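PDB 3DM5: signal recognition 54 kDa protein from Pyrococcus furiosus, which belongs to the SRP54 family of the signal recognition particle and joins a P-loop GTPase-type domain to a helical bundle and a largely helical C-terminal domain. Local coordinates for residues 117-122 with 279-284; 244-249 with 267-272; 112-117 with 145-150. One frame throughout, in Å; residues are numbered along the deposited sequence.

Contact 1: residues 117-122 with 279-284; sequences VAKLAR and DDIEPF
Lys119 and Ile281 carry this contact, in which helix 113-125, the helix that follows the P-loop of the G domain, meets the start of the edge strand 281-283. The single hydrogen bond across the contact runs from Lys119 NZ to the backbone O of Asp280, at 2.8 Å. The ammonium does not lie in the plane of that carbonyl but stands above it, 48° out. NZ also bonds to the carbonyl O of Gly275, so two main-chain carbonyls of the segment leading to the strand hold the ammonium. Asp280 itself is the centre of an inverse gamma turn.

The apolar part belongs to the lysine stem. With its chain extended beyond CG (chi2 177°), Lys119 runs past the isoleucine: its CB lies 3.8 Å from Ile281 CG2, and its CD is 4.0 Å from Ile281 CB. Leu120 adds little directly, but it and Ile281 both pack on Phe271 of the neighbouring strand 269-273.

Charge attraction at the outer margin is looser. Arg122 bends at chi2 (64°), and its guanidinium, whose NH1 is bonded to Gln125, has Asp279 OD1 at its edge, near its plane, with the carboxylate plane turned well away. Arg122 NE remains 4.0 Å from Asp279 OD1, beyond a salt bridge.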
loop_
_atom_site.group_PDB
_atom_site.type_symbol
_atom_site.label_atom_id
_atom_site.label_comp_id
_atom_site.label_asym_id
_atom_site.label_seq_id
_atom_site.Cartn_x
_atom_site.Cartn_y
_atom_site.Cartn_z
ATOM N N VAL A 117 1.585 -20.345 -27.535
ATOM C CA VAL A 117 1.950 -21.165 -28.681
ATOM C C VAL A 117 2.778 -20.294 -29.613
ATOM O O VAL A 117 3.794 -20.744 -30.144
ATOM C CB VAL A 117 0.712 -21.765 -29.398
ATOM C CG1 VAL A 117 1.040 -22.225 -30.815
ATOM C CG2 VAL A 117 0.123 -22.894 -28.565
ATOM N N ALA A 118 2.363 -19.040 -29.779
ATOM C CA ALA A 118 3.078 -18.077 -30.633
ATOM C C ALA A 118 4.437 -17.714 -30.072
ATOM O O ALA A 118 5.418 -17.625 -30.814
ATOM C CB ALA A 118 2.251 -16.814 -30.845
ATOM N N LYS A 119 4.485 -17.496 -28.758
ATOM C CA LYS A 119 5.719 -17.151 -28.084
ATOM C C LYS A 119 6.779 -18.219 -28.275
ATOM O O LYS A 119 7.946 -17.913 -28.578
ATOM C CB LYS A 119 5.477 -16.923 -26.584
ATOM C CG LYS A 119 4.646 -15.688 -26.254
ATOM C CD LYS A 119 4.421 -15.626 -24.769
ATOM C CE LYS A 119 3.594 -14.433 -24.331
ATOM N NZ LYS A 119 3.705 -14.311 -22.840
ATOM N N LEU A 120 6.368 -19.473 -28.067
ATOM C CA LEU A 120 7.246 -20.631 -28.237
ATOM C C LEU A 120 7.693 -20.796 -29.707
ATOM O O LEU A 120 8.861 -21.024 -29.991
ATOM C CB LEU A 120 6.560 -21.885 -27.708
ATOM C CG LEU A 120 7.446 -23.082 -27.388
ATOM C CD1 LEU A 120 8.537 -22.706 -26.417
ATOM C CD2 LEU A 120 6.585 -24.175 -26.835
ATOM N N ALA A 121 6.780 -20.631 -30.647
ATOM C CA ALA A 121 7.159 -20.689 -32.056
ATOM C C ALA A 121 8.205 -19.631 -32.377
ATOM O O ALA A 121 9.240 -19.925 -32.992
ATOM C CB ALA A 121 5.948 -20.517 -32.938
ATOM N N ARG A 122 7.941 -18.402 -31.948
ATOM C CA ARG A 122 8.857 -17.293 -32.196
ATOM C C ARG A 122 10.205 -17.493 -31.494
ATOM O O ARG A 122 11.250 -17.167 -32.057
ATOM C CB ARG A 122 8.229 -15.962 -31.756
ATOM C CG ARG A 122 9.207 -14.781 -31.715
ATOM C CD ARG A 122 9.750 -14.444 -33.098
ATOM N NE ARG A 122 10.639 -13.289 -33.054
ATOM C CZ ARG A 122 11.480 -12.950 -34.025
ATOM N NH1 ARG A 122 11.557 -13.691 -35.118
ATOM N NH2 ARG A 122 12.252 -11.876 -33.898
ATOM N N ASP A 279 7.244 -11.727 -27.397
ATOM C CA ASP A 279 8.584 -11.976 -26.891
ATOM C C ASP A 279 8.589 -12.171 -25.375
ATOM O O ASP A 279 9.630 -12.462 -24.779
ATOM C CB ASP A 279 9.509 -10.824 -27.292
ATOM C CG ASP A 279 9.716 -10.748 -28.802
ATOM O OD1 ASP A 279 10.268 -11.714 -29.395
ATOM O OD2 ASP A 279 9.327 -9.718 -29.397
ATOM N N ASP A 280 7.416 -12.041 -24.760
ATOM C CA ASP A 280 7.319 -12.052 -23.306
ATOM C C ASP A 280 7.316 -13.462 -22.743
ATOM O O ASP A 280 6.391 -13.845 -22.030
ATOM C CB ASP A 280 6.057 -11.303 -22.844
ATOM C CG ASP A 280 6.130 -9.804 -23.115
ATOM O OD1 ASP A 280 7.252 -9.253 -23.152
ATOM O OD2 ASP A 280 5.071 -9.163 -23.273
ATOM N N ILE A 281 8.362 -14.222 -23.067
ATOM C CA ILE A 281 8.562 -15.587 -22.587
ATOM C C ILE A 281 10.046 -15.788 -22.289
ATOM O O ILE A 281 10.897 -15.326 -23.031
ATOM C CB ILE A 281 8.114 -16.610 -23.650
ATOM C CG1 ILE A 281 8.324 -18.038 -23.168
ATOM C CG2 ILE A 281 8.880 -16.406 -24.922
ATOM C CD1 ILE A 281 7.445 -19.066 -23.864
ATOM N N GLU A 282 10.368 -16.463 -21.196
ATOM C CA GLU A 282 11.762 -16.737 -20.895
ATOM C C GLU A 282 11.950 -18.186 -20.407
ATOM O O GLU A 282 11.080 -18.739 -19.739
ATOM C CB GLU A 282 12.309 -15.693 -19.913
ATOM C CG GLU A 282 11.822 -15.855 -18.502
ATOM C CD GLU A 282 12.600 -14.995 -17.508
ATOM O OE1 GLU A 282 12.608 -13.753 -17.684
ATOM O OE2 GLU A 282 13.191 -15.558 -16.551
ATOM N N PRO A 283 13.068 -18.826 -20.783
ATOM C CA PRO A 283 13.252 -20.194 -20.305
ATOM C C PRO A 283 13.425 -20.177 -18.800
ATOM O O PRO A 283 13.878 -19.176 -18.244
ATOM C CB PRO A 283 14.537 -20.648 -21.001
ATOM C CG PRO A 283 14.722 -19.711 -22.141
ATOM C CD PRO A 283 14.140 -18.411 -21.700
ATOM N N PHE A 284 13.054 -21.275 -18.151
ATOM C CA PHE A 284 13.099 -21.338 -16.709
ATOM C C PHE A 284 14.282 -22.173 -16.249
ATOM O O PHE A 284 14.399 -23.368 -16.545
ATOM C CB PHE A 284 11.792 -21.877 -16.138
ATOM C CG PHE A 284 11.673 -21.721 -14.637
ATOM C CD1 PHE A 284 11.437 -20.475 -14.072
ATOM C CD2 PHE A 284 11.784 -22.815 -13.802
ATOM C CE1 PHE A 284 11.317 -20.327 -12.689
ATOM C CE2 PHE A 284 11.662 -22.675 -12.426
ATOM C CZ PHE A 284 11.427 -21.429 -11.876
#

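Contact 2: residues 244-249 with 267-272; sequences IIVTKL and APIKFI. With GDP (guanosine-5'-diphosphate), chain J.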
loop_
_atom_site.group_PDB
_atom_site.type_symbol
_atom_site.label_atom_id
_atom_site.label_comp_id
_atom_site.label_asym_id
_atom_site.label_seq_id
_atom_site.Cartn_x
_atom_site.Cartn_y
_atom_site.Cartn_z
ATOM N N ILE A 244 5.698 -28.128 -18.292
ATOM C CA ILE A 244 4.780 -27.051 -17.937
ATOM C C ILE A 244 5.331 -25.706 -18.360
ATOM O O ILE A 244 6.529 -25.439 -18.209
ATOM C CB ILE A 244 4.584 -27.013 -16.386
ATOM C CG1 ILE A 244 4.339 -28.416 -15.825
ATOM C CG2 ILE A 244 3.478 -26.038 -15.979
ATOM C CD1 ILE A 244 2.950 -28.890 -16.041
ATOM N N ILE A 245 4.462 -24.862 -18.901
ATOM C CA ILE A 245 4.761 -23.451 -18.993
ATOM C C ILE A 245 3.782 -22.712 -18.096
ATOM O O ILE A 245 2.576 -22.959 -18.135
ATOM C CB ILE A 245 4.658 -22.915 -20.419
ATOM C CG1 ILE A 245 5.808 -23.475 -21.258
ATOM C CG2 ILE A 245 4.698 -21.373 -20.414
ATOM C CD1 ILE A 245 5.616 -23.302 -22.768
ATOM N N VAL A 246 4.313 -21.830 -17.266
ATOM C CA VAL A 246 3.493 -21.044 -16.358
ATOM C C VAL A 246 3.395 -19.621 -16.879
ATOM O O VAL A 246 4.424 -18.966 -17.097
ATOM C CB VAL A 246 4.095 -21.056 -14.950
ATOM C CG1 VAL A 246 3.267 -20.206 -14.020
ATOM C CG2 VAL A 246 4.167 -22.487 -14.455
ATOM N N THR A 247 2.175 -19.144 -17.116
ATOM C CA THR A 247 2.005 -17.827 -17.737
ATOM C C THR A 247 1.635 -16.749 -16.718
ATOM O O THR A 247 1.310 -17.060 -15.568
ATOM C CB THR A 247 0.904 -17.824 -18.797
ATOM O OG1 THR A 247 -0.316 -18.267 -18.194
ATOM C CG2 THR A 247 1.272 -18.712 -19.958
ATOM N N LYS A 248 1.678 -15.492 -17.171
ATOM C CA LYS A 248 1.154 -14.368 -16.419
ATOM C C LYS A 248 1.856 -14.228 -15.070
ATOM O O LYS A 248 1.205 -13.957 -14.056
ATOM C CB LYS A 248 -0.353 -14.531 -16.217
ATOM C CG LYS A 248 -1.106 -14.692 -17.508
ATOM C CD LYS A 248 -2.595 -14.896 -17.277
ATOM C CE LYS A 248 -3.363 -14.944 -18.610
ATOM N NZ LYS A 248 -4.829 -15.251 -18.418
ATOM N N LEU A 249 3.171 -14.440 -15.047
ATOM C CA LEU A 249 3.912 -14.239 -13.818
ATOM C C LEU A 249 4.133 -12.733 -13.566
ATOM O O LEU A 249 4.352 -12.287 -12.430
ATOM C CB LEU A 249 5.238 -15.017 -13.827
ATOM C CG LEU A 249 5.186 -16.546 -13.643
ATOM C CD1 LEU A 249 6.526 -17.029 -13.198
ATOM C CD2 LEU A 249 4.159 -16.962 -12.635
ATOM N N ALA A 267 6.856 -32.109 -11.946
ATOM C CA ALA A 267 6.779 -31.734 -13.342
ATOM C C ALA A 267 7.743 -30.590 -13.640
ATOM O O ALA A 267 7.876 -29.650 -12.857
ATOM C CB ALA A 267 5.351 -31.366 -13.716
ATOM N N PRO A 268 8.420 -30.673 -14.783
ATOM C CA PRO A 268 9.428 -29.696 -15.181
ATOM C C PRO A 268 8.789 -28.429 -15.730
ATOM O O PRO A 268 7.968 -28.526 -16.655
ATOM C CB PRO A 268 10.182 -30.403 -16.312
ATOM C CG PRO A 268 9.382 -31.591 -16.663
ATOM C CD PRO A 268 8.137 -31.637 -15.849
ATOM N N ILE A 269 9.150 -27.271 -15.172
ATOM C CA ILE A 269 8.756 -25.990 -15.734
ATOM C C ILE A 269 9.854 -25.600 -16.706
ATOM O O ILE A 269 11.013 -25.460 -16.296
ATOM C CB ILE A 269 8.658 -24.901 -14.665
ATOM C CG1 ILE A 269 7.703 -25.332 -13.554
ATOM C CG2 ILE A 269 8.201 -23.592 -15.279
ATOM C CD1 ILE A 269 7.943 -24.613 -12.275
ATOM N N LYS A 270 9.492 -25.423 -17.984
ATOM C CA LYS A 270 10.467 -25.111 -19.030
ATOM C C LYS A 270 10.500 -23.624 -19.425
ATOM O O LYS A 270 11.548 -23.083 -19.741
ATOM C CB LYS A 270 10.208 -25.977 -20.251
ATOM C CG LYS A 270 9.981 -27.440 -19.910
ATOM C CD LYS A 270 11.129 -28.310 -20.359
ATOM C CE LYS A 270 10.860 -29.797 -20.079
ATOM N NZ LYS A 270 11.610 -30.704 -20.992
ATOM N N PHE A 271 9.355 -22.954 -19.411
ATOM C CA PHE A 271 9.323 -21.520 -19.685
ATOM C C PHE A 271 8.336 -20.846 -18.769
ATOM O O PHE A 271 7.471 -21.492 -18.190
ATOM C CB PHE A 271 8.896 -21.227 -21.130
ATOM C CG PHE A 271 9.739 -21.902 -22.174
ATOM C CD1 PHE A 271 9.568 -23.254 -22.458
ATOM C CD2 PHE A 271 10.671 -21.181 -22.899
ATOM C CE1 PHE A 271 10.327 -23.882 -23.434
ATOM C CE2 PHE A 271 11.429 -21.797 -23.876
ATOM C CZ PHE A 271 11.255 -23.163 -24.141
ATOM N N ILE A 272 8.450 -19.531 -18.663
ATOM C CA ILE A 272 7.439 -18.743 -17.991
ATOM C C ILE A 272 6.991 -17.671 -18.945
ATOM O O ILE A 272 7.786 -17.158 -19.718
ATOM C CB ILE A 272 7.965 -18.133 -16.682
ATOM C CG1 ILE A 272 9.280 -17.384 -16.897
ATOM C CG2 ILE A 272 8.138 -19.221 -15.639
ATOM C CD1 ILE A 272 9.675 -16.510 -15.732
HETATM P PB GDP J . -6.374 -18.743 -24.280
HETATM O O1B GDP J . -5.811 -18.929 -22.913
HETATM O O2B GDP J . -7.857 -19.017 -24.227
HETATM O O3B GDP J . -5.678 -19.672 -25.244
HETATM O O3A GDP J . -6.312 -17.200 -24.750
HETATM P PA GDP J . -5.029 -16.235 -24.797
HETATM O O1A GDP J . -5.324 -14.994 -25.585
HETATM O O2A GDP J . -3.812 -16.921 -25.348
HETATM O "O5'" GDP J . -4.876 -15.818 -23.252
HETATM C "C5'" GDP J . -5.937 -15.055 -22.690
HETATM C "C4'" GDP J . -5.422 -13.727 -22.129
HETATM O "O4'" GDP J . -4.248 -13.864 -21.295
HETATM C "C3'" GDP J . -5.062 -12.762 -23.244
HETATM O "O3'" GDP J . -5.620 -11.505 -22.850
HETATM C "C2'" GDP J . -3.544 -12.737 -23.239
HETATM O "O2'" GDP J . -3.019 -11.475 -23.582
HETATM C "C1'" GDP J . -3.226 -12.976 -21.784
HETATM N N9 GDP J . -1.900 -13.567 -21.544
HETATM C C8 GDP J . -1.397 -14.729 -21.993
HETATM N N7 GDP J . -0.144 -14.929 -21.499
HETATM C C5 GDP J . 0.148 -13.880 -20.706
HETATM C C6 GDP J . 1.286 -13.423 -19.864
HETATM O O6 GDP J . 2.336 -14.097 -19.738
HETATM N N1 GDP J . 1.156 -12.251 -19.230
HETATM C C2 GDP J . 0.046 -11.497 -19.315
HETATM N N2 GDP J . -0.003 -10.331 -18.637
HETATM N N3 GDP J . -1.027 -11.847 -20.049
HETATM C C4 GDP J . -1.021 -12.996 -20.747
#
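Ile244, Ile272 and Ile245 bury the most surface where two parallel strands, 242-247 and 269-273, lie side by side as the two ends of a beta-alpha-beta unit joined by helix 255-263. Ile244 grips its neighbour with both backbone polar atoms: its N donates to Pro268 O at 2.8 Å, and its O takes the N-H of Lys270 at 3.0 Å. Its side chain sets CG1 3.8 Å from Ala267 CB, on the face of the sheet covered by Val262 of the crossover helix.

Ile272 points to that same face. Its CG2 branch, anti to the carbonyl carbon, meets Leu249 CD1 at 3.7 Å, the two side chains crossing at about a right angle. Leu259 of the helix packs on Leu249 and Val246.

Ile245 faces the other way, toward helix 113-125, with CG1 3.8 Å from Phe271 CB.

Past the strand end, in a TKxD-type guanine motif, Lys248 N donates to GDP O6 at 3.0 Å. The lysine stem lies over the base, CG 3.5 Å from GDP C5, while NZ bonds to Gly110 O. The strand paired here through backbone bonds and apolar side chains thus leads directly to Lys248, whose backbone N-H points at O6, an arrangement consistent with recognition of a guanine base.

Contact 3: residues 112-117 with 145-150; sequences GKTTTV and HQLRQL. With GDP (guanosine-5'-diphosphate), chain J; SO4 (sulfate ion), chain E; SO4 (sulfate ion), chain L.
Thr114, Thr115 and Val117 meet Gln146, Leu147 and Leu150 where the helix that begins at the P-loop packs beside helix 142-151. At the N-cap position Gly112 gives its N-H to GDP O1B at 2.6 Å, and the amide of Lys113 adds a weak bond to the same oxygen. Thr114 is two-sided: OG1 donates to GDP O3B at 2.6 Å, whereas CG2, anti to the backbone N, reaches tip to tip toward the amide of Gln146, 3.5 Å from its CD. Thr115 grips GDP O2A with both its N and its OG1, the latter at 2.7 Å, and offers its CA to Leu150 CD1. Thr116 turns away, toward Ile245 and Thr247. Val117 closes the interface, CG1 3.8 Å from Leu147 CD2, the side chains crossing at about a right angle.

Gln146 stretches out fully (chi2 175°) and its NE2 donates to GDP O1A at 3.0 Å; Arg140 bonds to OE1. His145 NE2 donates to a sulfate ion, probably from the crystallisation liquor, and ND1 is hydrogen-bonded to ND1 of His145 of a third subunit. No hydrogen bond joins residues 112-117 to 145-150; both segments instead bond to the diphosphate, whose negative charge the N-H donors and helix start probably ease.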
loop_
_atom_site.group_PDB
_atom_site.type_symbol
_atom_site.label_atom_id
_atom_site.label_comp_id
_atom_site.label_asym_id
_atom_site.label_seq_id
_atom_site.Cartn_x
_atom_site.Cartn_y
_atom_site.Cartn_z
ATOM N N GLY A 112 -3.772 -18.650 -21.297
ATOM C CA GLY A 112 -2.798 -17.985 -22.132
ATOM C C GLY A 112 -2.117 -18.950 -23.093
ATOM O O GLY A 112 -1.018 -18.667 -23.568
ATOM N N LYS A 113 -2.761 -20.082 -23.383
ATOM C CA LYS A 113 -2.213 -21.103 -24.289
ATOM C C LYS A 113 -2.000 -20.612 -25.729
ATOM O O LYS A 113 -0.893 -20.718 -26.272
ATOM C CB LYS A 113 -3.122 -22.324 -24.321
ATOM C CG LYS A 113 -2.600 -23.447 -25.173
ATOM C CD LYS A 113 -3.578 -24.600 -25.189
ATOM C CE LYS A 113 -4.654 -24.438 -26.266
ATOM N NZ LYS A 113 -5.631 -23.364 -25.979
ATOM N N THR A 114 -3.054 -20.098 -26.367
ATOM C CA THR A 114 -2.903 -19.590 -27.726
ATOM C C THR A 114 -1.648 -18.702 -27.818
ATOM O O THR A 114 -0.743 -18.956 -28.638
ATOM C CB THR A 114 -4.128 -18.776 -28.211
ATOM O OG1 THR A 114 -5.351 -19.433 -27.854
ATOM C CG2 THR A 114 -4.088 -18.618 -29.696
ATOM N N THR A 115 -1.593 -17.673 -26.964
ATOM C CA THR A 115 -0.465 -16.740 -26.948
ATOM C C THR A 115 0.863 -17.459 -26.713
ATOM O O THR A 115 1.854 -17.220 -27.406
ATOM C CB THR A 115 -0.634 -15.655 -25.855
ATOM O OG1 THR A 115 -1.935 -15.056 -25.958
ATOM C CG2 THR A 115 0.427 -14.582 -26.012
ATOM N N THR A 116 0.895 -18.333 -25.713
ATOM C CA THR A 116 2.099 -19.100 -25.472
ATOM C C THR A 116 2.532 -19.927 -26.705
ATOM O O THR A 116 3.723 -20.159 -26.912
ATOM C CB THR A 116 1.954 -19.993 -24.237
ATOM O OG1 THR A 116 1.428 -19.223 -23.151
ATOM C CG2 THR A 116 3.303 -20.614 -23.847
ATOM N N VAL A 117 1.585 -20.345 -27.535
ATOM C CA VAL A 117 1.950 -21.165 -28.681
ATOM C C VAL A 117 2.778 -20.294 -29.613
ATOM O O VAL A 117 3.794 -20.744 -30.144
ATOM C CB VAL A 117 0.712 -21.765 -29.398
ATOM C CG1 VAL A 117 1.040 -22.225 -30.815
ATOM C CG2 VAL A 117 0.123 -22.894 -28.565
ATOM N N HIS A 145 -7.210 -17.499 -36.295
ATOM C CA HIS A 145 -6.937 -16.111 -36.666
ATOM C C HIS A 145 -6.048 -15.359 -35.692
ATOM O O HIS A 145 -5.188 -14.603 -36.120
ATOM C CB HIS A 145 -8.224 -15.356 -36.927
ATOM C CG HIS A 145 -8.834 -15.680 -38.256
ATOM N ND1 HIS A 145 -8.170 -15.447 -39.445
ATOM C CD2 HIS A 145 -10.017 -16.245 -38.572
ATOM C CE1 HIS A 145 -8.940 -15.848 -40.443
ATOM N NE2 HIS A 145 -10.062 -16.333 -39.949
ATOM N N GLN A 146 -6.246 -15.581 -34.392
ATOM C CA GLN A 146 -5.338 -15.031 -33.385
ATOM C C GLN A 146 -3.874 -15.428 -33.603
ATOM O O GLN A 146 -2.962 -14.629 -33.400
ATOM C CB GLN A 146 -5.785 -15.434 -31.992
ATOM C CG GLN A 146 -4.819 -15.016 -30.914
ATOM C CD GLN A 146 -5.352 -15.325 -29.532
ATOM O OE1 GLN A 146 -6.492 -15.757 -29.382
ATOM N NE2 GLN A 146 -4.530 -15.103 -28.514
ATOM N N LEU A 147 -3.655 -16.672 -34.017
ATOM C CA LEU A 147 -2.312 -17.159 -34.284
ATOM C C LEU A 147 -1.775 -16.508 -35.545
ATOM O O LEU A 147 -0.610 -16.143 -35.593
ATOM C CB LEU A 147 -2.280 -18.700 -34.400
ATOM C CG LEU A 147 -2.444 -19.553 -33.127
ATOM C CD1 LEU A 147 -2.717 -20.995 -33.488
ATOM C CD2 LEU A 147 -1.245 -19.455 -32.166
ATOM N N ARG A 148 -2.623 -16.376 -36.565
ATOM C CA ARG A 148 -2.247 -15.658 -37.791
ATOM C C ARG A 148 -1.789 -14.231 -37.443
ATOM O O ARG A 148 -0.728 -13.770 -37.890
ATOM C CB ARG A 148 -3.421 -15.577 -38.779
ATOM C CG ARG A 148 -3.859 -16.884 -39.441
ATOM C CD ARG A 148 -2.736 -17.468 -40.245
ATOM N NE ARG A 148 -2.333 -16.631 -41.369
ATOM C CZ ARG A 148 -3.099 -16.360 -42.423
ATOM N NH1 ARG A 148 -4.333 -16.829 -42.498
ATOM N NH2 ARG A 148 -2.634 -15.603 -43.395
ATOM N N GLN A 149 -2.612 -13.543 -36.653
ATOM C CA GLN A 149 -2.298 -12.219 -36.105
ATOM C C GLN A 149 -0.918 -12.164 -35.423
ATOM O O GLN A 149 -0.125 -11.266 -35.683
ATOM C CB GLN A 149 -3.403 -11.770 -35.129
ATOM C CG GLN A 149 -2.966 -10.723 -34.120
ATOM C CD GLN A 149 -3.792 -10.752 -32.841
ATOM O OE1 GLN A 149 -4.816 -11.418 -32.766
ATOM N NE2 GLN A 149 -3.344 -10.033 -31.836
ATOM N N LEU A 150 -0.626 -13.127 -34.557
ATOM C CA LEU A 150 0.641 -13.097 -33.835
ATOM C C LEU A 150 1.846 -13.502 -34.685
ATOM O O LEU A 150 2.983 -13.115 -34.400
ATOM C CB LEU A 150 0.576 -13.994 -32.588
ATOM C CG LEU A 150 -0.509 -13.691 -31.549
ATOM C CD1 LEU A 150 -0.649 -14.788 -30.485
ATOM C CD2 LEU A 150 -0.219 -12.355 -30.918
HETATM P PB GDP J . -6.374 -18.743 -24.280
HETATM O O1B GDP J . -5.811 -18.929 -22.913
HETATM O O2B GDP J . -7.857 -19.017 -24.227
HETATM O O3B GDP J . -5.678 -19.672 -25.244
HETATM O O3A GDP J . -6.312 -17.200 -24.750
HETATM P PA GDP J . -5.029 -16.235 -24.797
HETATM O O1A GDP J . -5.324 -14.994 -25.585
HETATM O O2A GDP J . -3.812 -16.921 -25.348
HETATM O "O5'" GDP J . -4.876 -15.818 -23.252
HETATM C "C5'" GDP J . -5.937 -15.055 -22.690
HETATM C "C4'" GDP J . -5.422 -13.727 -22.129
HETATM O "O4'" GDP J . -4.248 -13.864 -21.295
HETATM C "C3'" GDP J . -5.062 -12.762 -23.244
HETATM O "O3'" GDP J . -5.620 -11.505 -22.850
HETATM C "C2'" GDP J . -3.544 -12.737 -23.239
HETATM O "O2'" GDP J . -3.019 -11.475 -23.582
HETATM C "C1'" GDP J . -3.226 -12.976 -21.784
HETATM N N9 GDP J . -1.900 -13.567 -21.544
HETATM C C8 GDP J . -1.397 -14.729 -21.993
HETATM N N7 GDP J . -0.144 -14.929 -21.499
HETATM C C5 GDP J . 0.148 -13.880 -20.706
HETATM C C6 GDP J . 1.286 -13.423 -19.864
HETATM O O6 GDP J . 2.336 -14.097 -19.738
HETATM N N1 GDP J . 1.156 -12.251 -19.230
HETATM C C2 GDP J . 0.046 -11.497 -19.315
HETATM N N2 GDP J . -0.003 -10.331 -18.637
HETATM N N3 GDP J . -1.027 -11.847 -20.049
HETATM C C4 GDP J . -1.021 -12.996 -20.747
HETATM S S SO4 E . -10.795 -17.965 -43.472
HETATM O O1 SO4 E . -11.875 -17.781 -44.445
HETATM O O2 SO4 E . -9.935 -16.781 -43.520
HETATM O O3 SO4 E . -11.364 -18.159 -42.133
HETATM O O4 SO4 E . -9.990 -19.141 -43.805
HETATM S S SO4 L . -5.397 -14.185 -45.596
HETATM O O1 SO4 L . -4.732 -15.413 -46.046
HETATM O O2 SO4 L . -4.376 -13.281 -45.054
HETATM O O3 SO4 L . -6.096 -13.517 -46.694
HETATM O O4 SO4 L . -6.412 -14.528 -44.602
#

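All three contacts belong to one G domain and gather round its GDP. Contacts 1 and 3 share Val117 and use successive turns of helix 113-125; their centres are about 11 Å apart, and Ala118 CB of the first packs 3.6 Å from Leu150 CD1 of the second. Contacts 1 and 2, with centres about 10 Å apart, meet in the sheet, where Phe284 N lies 2.8 Å from Lys270 O, a probable hydrogen bond between neighbouring strands. Contact 2 supplies a donor to the guanine and contact 3 binds the diphosphate; although their centres are about 17 Å apart, Thr116 packs on Ile245 and Thr247, and Lys119 of contact 1 also touches the nucleotide.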